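Local coordinates for solute-binding protein Csal_2479 (Chromohalobacter salexigens, PDB 4P1L) that binds D-glucuronate and probably delivers it to a tripartite ATP-independent periplasmic (TRAP) transporter for import into the cytoplasm, at residues A99-L104 with E315-D320; F106-P111 with R116-E121. All blocks are in the same frame, centred on the assembly; numbering follows the deposited sequence.

Contact 1: residues A99-L104 with E315-D320; sequences ANVLSL and ESLVTD
The C-terminal helix 315-323 of this family 7 solute-binding protein packs back onto the loop that follows strand 84-88, where Val101 and Leu104 meet Leu317 and Val318. All four are buried aliphatic residues, and no hydrogen bond crosses between the segments, so branched methyls make the whole contact. The backbones come nearest at the two valines, with Val101 CA 6.5 Å from Val318 CA, close enough for compact valines. CG2 of Val101 lies between two partners, 4.0 Å from CD2 of Leu317 and 4.1 Å from CG2 of Val318; its CG1 is likewise 4.1 Å from Val318 CG2. With Val101 CG1 anti to the backbone N (chi1 170°), CG2 stands beside the N and both methyls can reach the helix. Val318 CG2 is thus the common point of the contact: CD1 of Leu104 adds a third touch at 3.9 Å, the two side chains meeting at about a right angle. Leucine suits position 317 because its longer arm, carried by a CG anti to the backbone N (chi1 -176°), brings CD2 to the valine, while the residue also packs on Ile122 and Phe126 of helix 121-132. The backbone of 99-104 turns back on itself through i to i+3 bonds, Leu104 N to Val101 O being one (3.1 Å), and this sets Val101 and Leu104 on one flank, facing the helix. Phe307 of helix 301-310 touches both of them, and Arg125 forms a salt bridge with Asp320. Far from the sugar site, this is plain hydrophobic packing of a C-terminal helix against a loop, joining chain regions more than 200 residues apart in the TRAP solute-binding fold.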
ATOM      1  N   ALA A  99       4.783 -10.249   6.083  1.00 20.34           N
ATOM      2  CA  ALA A  99       4.157  -9.058   5.532  1.00 15.91           C
ATOM      3  C   ALA A  99       2.675  -8.998   5.837  1.00 14.68           C
ATOM      4  O   ALA A  99       2.111  -7.897   5.888  1.00 17.35           O
ATOM      5  CB  ALA A  99       4.402  -8.959   3.996  1.00 16.31           C
ATOM      6  N   ASN A 100       2.024 -10.145   6.056  1.00 16.19           N
ATOM      7  CA  ASN A 100       0.593 -10.122   6.380  1.00 14.96           C
ATOM      8  C   ASN A 100       0.280  -9.357   7.659  1.00 14.73           C
ATOM      9  O   ASN A 100      -0.838  -8.879   7.840  1.00 15.34           O
ATOM     10  CB  ASN A 100       0.006 -11.526   6.518  1.00 18.87           C
ATOM     11  CG  ASN A 100      -0.393 -12.110   5.200  1.00 29.13           C
ATOM     12  OD1 ASN A 100      -1.130 -11.492   4.444  1.00 25.68           O
ATOM     13  ND2 ASN A 100       0.145 -13.291   4.886  1.00 35.96           N
ATOM     14  N   VAL A 101       1.265  -9.230   8.542  1.00 16.14           N
ATOM     15  CA  VAL A 101       1.034  -8.495   9.784  1.00 14.71           C
ATOM     16  C   VAL A 101       0.592  -7.068   9.479  1.00 14.08           C
ATOM     17  O   VAL A 101      -0.246  -6.513  10.184  1.00 14.83           O
ATOM     18  CB  VAL A 101       2.306  -8.487  10.661  1.00 18.61           C
ATOM     19  CG1 VAL A 101       2.160  -7.527  11.838  1.00 16.62           C
ATOM     20  CG2 VAL A 101       2.601  -9.902  11.168  1.00 20.28           C
ATOM     21  N   LEU A 102       1.133  -6.493   8.405  1.00 13.78           N
ATOM     22  CA  LEU A 102       0.853  -5.120   8.028  1.00 14.22           C
ATOM     23  C   LEU A 102      -0.560  -4.937   7.505  1.00 15.73           C
ATOM     24  O   LEU A 102      -1.048  -3.817   7.416  1.00 14.22           O
ATOM     25  CB  LEU A 102       1.856  -4.652   6.963  1.00 13.82           C
ATOM     26  CG  LEU A 102       3.297  -4.700   7.414  1.00 15.78           C
ATOM     27  CD1 LEU A 102       4.227  -4.386   6.207  1.00 14.57           C
ATOM     28  CD2 LEU A 102       3.561  -3.778   8.596  1.00 15.30           C
ATOM     29  N   SER A 103      -1.204  -6.042   7.149  1.00 13.25           N
ATOM     30  CA  SER A 103      -2.584  -6.015   6.650  1.00 13.51           C
ATOM     31  C   SER A 103      -3.590  -6.307   7.737  1.00 15.33           C
ATOM     32  O   SER A 103      -4.783  -6.405   7.464  1.00 14.41           O
ATOM     33  CB  SER A 103      -2.744  -7.020   5.509  1.00 14.53           C
ATOM     34  OG  SER A 103      -2.086  -6.549   4.355  1.00 16.23           O
ATOM     35  N   LEU A 104      -3.135  -6.434   8.980  1.00 14.44           N
ATOM     36  CA  LEU A 104      -4.097  -6.510  10.065  1.00 14.04           C
ATOM     37  C   LEU A 104      -4.755  -5.140  10.226  1.00 13.64           C
ATOM     38  O   LEU A 104      -4.056  -4.131  10.378  1.00 15.51           O
ATOM     39  CB  LEU A 104      -3.424  -7.008  11.358  1.00 14.01           C
ATOM     40  CG  LEU A 104      -2.961  -8.475  11.380  1.00 14.55           C
ATOM     41  CD1 LEU A 104      -1.983  -8.764  12.539  1.00 15.06           C
ATOM     42  CD2 LEU A 104      -4.180  -9.431  11.479  1.00 17.65           C
ATOM     43  N   GLU A 315       3.601 -13.784  16.312  1.00 19.85           N
ATOM     44  CA  GLU A 315       2.852 -13.139  17.381  1.00 19.59           C
ATOM     45  C   GLU A 315       3.622 -11.968  17.977  1.00 23.62           C
ATOM     46  O   GLU A 315       3.059 -10.909  18.251  1.00 21.36           O
ATOM     47  CB  GLU A 315       2.499 -14.122  18.496  1.00 23.66           C
ATOM     48  CG  GLU A 315       1.684 -13.452  19.631  1.00 28.88           C
ATOM     49  CD  GLU A 315       0.924 -14.448  20.474  1.00 37.58           C
ATOM     50  OE1 GLU A 315       1.217 -15.664  20.363  1.00 39.55           O
ATOM     51  OE2 GLU A 315       0.018 -14.019  21.229  1.00 39.90           O
ATOM     52  N   SER A 316       4.913 -12.161  18.201  1.00 21.95           N
ATOM     53  CA  SER A 316       5.712 -11.118  18.827  1.00 20.87           C
ATOM     54  C   SER A 316       5.930  -9.908  17.909  1.00 23.21           C
ATOM     55  O   SER A 316       6.127  -8.777  18.389  1.00 22.70           O
ATOM     56  CB  SER A 316       7.037 -11.699  19.357  1.00 26.87           C
ATOM     57  OG  SER A 316       7.930 -12.012  18.311  1.00 28.51           O
ATOM     58  N   LEU A 317       5.864 -10.123  16.597  1.00 19.29           N
ATOM     59  CA  LEU A 317       5.875  -9.018  15.669  1.00 20.14           C
ATOM     60  C   LEU A 317       4.579  -8.198  15.799  1.00 18.66           C
ATOM     61  O   LEU A 317       4.623  -6.970  15.817  1.00 17.92           O
ATOM     62  CB  LEU A 317       6.063  -9.531  14.240  1.00 20.67           C
ATOM     63  CG  LEU A 317       6.189  -8.502  13.125  1.00 16.72           C
ATOM     64  CD1 LEU A 317       7.238  -7.435  13.444  1.00 24.05           C
ATOM     65  CD2 LEU A 317       6.513  -9.228  11.799  1.00 18.66           C
ATOM     66  N   VAL A 318       3.440  -8.880  15.911  1.00 18.05           N
ATOM     67  CA  VAL A 318       2.170  -8.190  16.138  1.00 14.25           C
ATOM     68  C   VAL A 318       2.210  -7.359  17.434  1.00 16.16           C
ATOM     69  O   VAL A 318       1.877  -6.171  17.438  1.00 17.41           O
ATOM     70  CB  VAL A 318       0.994  -9.177  16.196  1.00 14.80           C
ATOM     71  CG1 VAL A 318      -0.305  -8.432  16.492  1.00 16.96           C
ATOM     72  CG2 VAL A 318       0.876  -9.984  14.878  1.00 16.75           C
ATOM     73  N   THR A 319       2.638  -7.986  18.535  1.00 18.92           N
ATOM     74  CA  THR A 319       2.644  -7.302  19.825  1.00 16.14           C
ATOM     75  C   THR A 319       3.724  -6.228  19.900  1.00 16.47           C
ATOM     76  O   THR A 319       3.509  -5.192  20.541  1.00 20.30           O
ATOM     77  CB  THR A 319       2.745  -8.291  21.018  1.00 22.32           C
ATOM     78  OG1 THR A 319       3.968  -9.008  20.945  1.00 28.26           O
ATOM     79  CG2 THR A 319       1.624  -9.283  20.988  1.00 24.55           C
ATOM     80  N   ASP A 320       4.853  -6.419  19.205  1.00 18.51           N
ATOM     81  CA  ASP A 320       5.892  -5.393  19.221  1.00 19.43           C
ATOM     82  C   ASP A 320       5.386  -4.117  18.518  1.00 17.02           C
ATOM     83  O   ASP A 320       5.630  -3.002  18.981  1.00 16.38           O
ATOM     84  CB  ASP A 320       7.195  -5.872  18.582  1.00 19.66           C
ATOM     85  CG  ASP A 320       7.981  -6.866  19.469  1.00 21.67           C
ATOM     86  OD1 ASP A 320       7.669  -7.011  20.672  1.00 22.78           O
ATOM     87  OD2 ASP A 320       8.922  -7.501  18.939  1.00 21.57           O
TER

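Contact 2: residues F106-P111 with R116-E121; sequences FIFKSP and RIMDGE
Apolar packing between Phe108 and two residues of helix 111-118, Ile117 and selenomethionine Met118, makes up this buried contact. CD1 of Ile117 approaches the Phe108 ring at its edge, near the ring plane, 3.8 Å from CE1 and 4.0 Å from CD1 of that ring. The CG2 branch of the isoleucine also reaches CE1 of Phe108, at 4.1 Å, so two branches of the isoleucine meet the same ring atom. Phe108 CG lies anti to the carbonyl carbon (chi1 -66°), turning the ring toward the helix across a 9.3 Å gap between Phe108 CA and Ile117 CA; a large flat side chain suits such a span. SE of Met118 comes obliquely to CZ of Phe108 at 4.5 Å, a looser touch from a flexible side chain.

The loop after strand 84-88 leads straight into helix 111-118, with Ser110 as its N-cap, its side chain capping a backbone N; Pro111 suits the first turn, where its lack of an N-H costs no helical hydrogen bond. Among polar contacts, Gly120 N bonds to Ile117 O at 3.2 Å, and Gly120 is in turn the N-cap of helix 121-132. Farther out, Arg116 pairs with Asp113, and Asp119 with Arg266.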
ATOM      1  N   PHE A 106      -6.242  -1.758  11.436  1.00 14.43           N
ATOM      2  CA  PHE A 106      -5.979  -0.910  12.613  1.00 13.04           C
ATOM      3  C   PHE A 106      -4.700  -1.239  13.385  1.00 15.83           C
ATOM      4  O   PHE A 106      -4.536  -0.813  14.523  1.00 16.81           O
ATOM      5  CB  PHE A 106      -7.202  -0.929  13.571  1.00 17.59           C
ATOM      6  CG  PHE A 106      -8.480  -0.484  12.916  1.00 16.21           C
ATOM      7  CD1 PHE A 106      -8.752   0.874  12.745  1.00 17.71           C
ATOM      8  CD2 PHE A 106      -9.410  -1.409  12.438  1.00 14.82           C
ATOM      9  CE1 PHE A 106      -9.914   1.284  12.142  1.00 14.34           C
ATOM     10  CE2 PHE A 106     -10.582  -0.982  11.833  1.00 17.51           C
ATOM     11  CZ  PHE A 106     -10.826   0.345  11.673  1.00 14.46           C
ATOM     12  N   ILE A 107      -3.763  -1.969  12.799  1.00 14.39           N
ATOM     13  CA  ILE A 107      -2.568  -2.298  13.558  1.00 16.36           C
ATOM     14  C   ILE A 107      -1.740  -1.039  13.856  1.00 16.61           C
ATOM     15  O   ILE A 107      -1.099  -0.953  14.900  1.00 18.83           O
ATOM     16  CB  ILE A 107      -1.713  -3.406  12.904  1.00 15.70           C
ATOM     17  CG1 ILE A 107      -0.721  -3.911  13.949  1.00 26.53           C
ATOM     18  CG2 ILE A 107      -1.067  -2.934  11.599  1.00 17.00           C
ATOM     19  CD1 ILE A 107      -0.074  -5.195  13.579  1.00 26.94           C
ATOM     20  N   PHE A 108      -1.750  -0.074  12.935  1.00 16.31           N
ATOM     21  CA  PHE A 108      -1.087   1.219  13.149  1.00 13.54           C
ATOM     22  C   PHE A 108      -2.123   2.277  13.548  1.00 13.58           C
ATOM     23  O   PHE A 108      -3.216   2.308  12.992  1.00 16.59           O
ATOM     24  CB  PHE A 108      -0.358   1.696  11.880  1.00 13.24           C
ATOM     25  CG  PHE A 108       0.801   0.828  11.477  1.00 14.55           C
ATOM     26  CD1 PHE A 108       1.930   0.742  12.282  1.00 14.13           C
ATOM     27  CD2 PHE A 108       0.742   0.070  10.325  1.00 13.27           C
ATOM     28  CE1 PHE A 108       2.985  -0.057  11.927  1.00 15.52           C
ATOM     29  CE2 PHE A 108       1.791  -0.734   9.965  1.00 16.30           C
ATOM     30  CZ  PHE A 108       2.912  -0.807  10.782  1.00 15.17           C
ATOM     31  N   LYS A 109      -1.770   3.148  14.504  1.00 17.47           N
ATOM     32  CA  LYS A 109      -2.664   4.198  14.971  1.00 19.17           C
ATOM     33  C   LYS A 109      -2.682   5.388  13.991  1.00 17.87           C
ATOM     34  O   LYS A 109      -3.677   6.115  13.891  1.00 20.30           O
ATOM     35  CB  LYS A 109      -2.226   4.681  16.363  1.00 18.41           C
ATOM     36  CG  LYS A 109      -2.436   3.665  17.472  1.00 29.10           C
ATOM     37  CD  LYS A 109      -2.078   4.226  18.846  1.00 28.07           C
ATOM     38  CE  LYS A 109      -2.290   3.174  19.946  1.00 39.29           C
ATOM     39  NZ  LYS A 109      -1.939   3.716  21.306  1.00 40.58           N
ATOM     40  N   SER A 110      -1.578   5.597  13.289  1.00 19.64           N
ATOM     41  CA  SER A 110      -1.497   6.681  12.322  1.00 18.34           C
ATOM     42  C   SER A 110      -0.355   6.426  11.349  1.00 17.64           C
ATOM     43  O   SER A 110       0.530   5.607  11.620  1.00 13.69           O
ATOM     44  CB  SER A 110      -1.260   8.022  13.038  1.00 18.76           C
ATOM     45  OG  SER A 110       0.002   8.049  13.663  1.00 18.28           O
ATOM     46  N   PRO A 111      -0.345   7.146  10.222  1.00 16.13           N
ATOM     47  CA  PRO A 111       0.795   6.978   9.315  1.00 17.63           C
ATOM     48  C   PRO A 111       2.113   7.373   9.974  1.00 20.19           C
ATOM     49  O   PRO A 111       3.170   6.782   9.684  1.00 15.57           O
ATOM     50  CB  PRO A 111       0.453   7.905   8.147  1.00 18.04           C
ATOM     51  CG  PRO A 111      -1.063   7.867   8.110  1.00 19.05           C
ATOM     52  CD  PRO A 111      -1.467   7.855   9.589  1.00 17.45           C
ATOM     53  N   ARG A 116       7.670   5.749  11.818  1.00 17.75           N
ATOM     54  CA  ARG A 116       8.617   5.583  12.919  1.00 24.50           C
ATOM     55  C   ARG A 116       8.977   4.112  13.104  1.00 18.01           C
ATOM     56  O   ARG A 116      10.158   3.748  13.265  1.00 21.56           O
ATOM     57  CB  ARG A 116       8.011   6.122  14.212  1.00 27.30           C
ATOM     58  CG  ARG A 116       8.915   5.953  15.402  1.00 28.09           C
ATOM     59  CD  ARG A 116       8.306   6.565  16.630  1.00 37.20           C
ATOM     60  NE  ARG A 116       7.269   5.687  17.154  1.00 43.26           N
ATOM     61  CZ  ARG A 116       5.973   5.966  17.165  1.00 41.53           C
ATOM     62  NH1 ARG A 116       5.516   7.130  16.699  1.00 46.29           N
ATOM     63  NH2 ARG A 116       5.130   5.078  17.663  1.00 32.44           N
ATOM     64  N   ILE A 117       7.956   3.267  13.067  1.00 22.19           N
ATOM     65  CA  ILE A 117       8.147   1.835  13.244  1.00 17.21           C
ATOM     66  C   ILE A 117       8.916   1.206  12.092  1.00 18.70           C
ATOM     67  O   ILE A 117       9.850   0.427  12.300  1.00 17.95           O
ATOM     68  CB  ILE A 117       6.775   1.127  13.448  1.00 19.09           C
ATOM     69  CG1 ILE A 117       6.241   1.439  14.850  1.00 20.19           C
ATOM     70  CG2 ILE A 117       6.903  -0.372  13.231  1.00 17.88           C
ATOM     71  CD1 ILE A 117       4.786   1.150  15.040  1.00 19.78           C
HETATM   72  N   MSE A 118       8.548   1.557  10.868  1.00 16.34           N
HETATM   73  CA  MSE A 118       9.149   0.942   9.703  1.00 14.97           C
HETATM   74  C   MSE A 118      10.579   1.432   9.477  1.00 20.15           C
HETATM   75  O   MSE A 118      11.363   0.731   8.857  1.00 20.98           O
HETATM   76  CB  MSE A 118       8.289   1.190   8.439  1.00 15.66           C
HETATM   77  CG  MSE A 118       6.882   0.594   8.518  1.00 15.14           C
HETATM   78 SE   MSE A 118       6.899  -1.357   8.856  1.00 19.23          SE
HETATM   79  CE  MSE A 118       7.658  -1.871   7.106  1.00 22.56           C
ATOM     80  N   ASP A 119      10.918   2.626   9.974  1.00 19.75           N
ATOM     81  CA  ASP A 119      12.283   3.149   9.817  1.00 22.34           C
ATOM     82  C   ASP A 119      13.210   2.626  10.904  1.00 26.42           C
ATOM     83  O   ASP A 119      14.415   2.882  10.874  1.00 25.47           O
ATOM     84  CB  ASP A 119      12.292   4.684   9.882  1.00 22.04           C
ATOM     85  CG  ASP A 119      11.701   5.345   8.635  1.00 22.18           C
ATOM     86  OD1 ASP A 119      11.656   4.718   7.551  1.00 18.59           O
ATOM     87  OD2 ASP A 119      11.297   6.530   8.757  1.00 22.61           O
ATOM     88  N   GLY A 120      12.650   1.944  11.901  1.00 22.24           N
ATOM     89  CA  GLY A 120      13.456   1.384  12.962  1.00 25.54           C
ATOM     90  C   GLY A 120      13.648  -0.113  12.837  1.00 21.94           C
ATOM     91  O   GLY A 120      13.522  -0.703  11.749  1.00 20.54           O
ATOM     92  N   GLU A 121      13.947  -0.736  13.970  1.00 26.06           N
ATOM     93  CA  GLU A 121      14.316  -2.149  13.987  1.00 23.61           C
ATOM     94  C   GLU A 121      13.208  -3.058  13.481  1.00 20.95           C
ATOM     95  O   GLU A 121      13.474  -4.042  12.805  1.00 25.62           O
ATOM     96  CB  GLU A 121      14.742  -2.577  15.402  1.00 26.84           C
ATOM     97  CG  GLU A 121      15.138  -4.035  15.501  1.00 32.43           C
ATOM     98  CD  GLU A 121      13.957  -4.976  15.750  1.00 37.28           C
ATOM     99  OE1 GLU A 121      12.985  -4.593  16.453  1.00 32.36           O
ATOM    100  OE2 GLU A 121      14.008  -6.124  15.243  1.00 43.79           O
TER

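Overall arrangement
Contact 1 and contact 2 lie on the same side of the chain's centre, about 11 Å apart between centres, and share one hydrophobic region. Leu102 joins them: its CD2 is 3.7 Å from CZ of Phe108 and 4.1 Å from SE of Met118, while Val101 O lies 3.6 Å from CD1 of Ile107. Helix 315-323 serves both, since Ile321, one turn beyond Val318, touches Phe108 and Ile117. Contact 2 is the nearer to the sugar site, though its residues are not among those that line the pocket: the side chains of Met118 and Glu234 are about 9 Å apart, and the side chain of Phe108 is about 14 Å from the bound glucuronate.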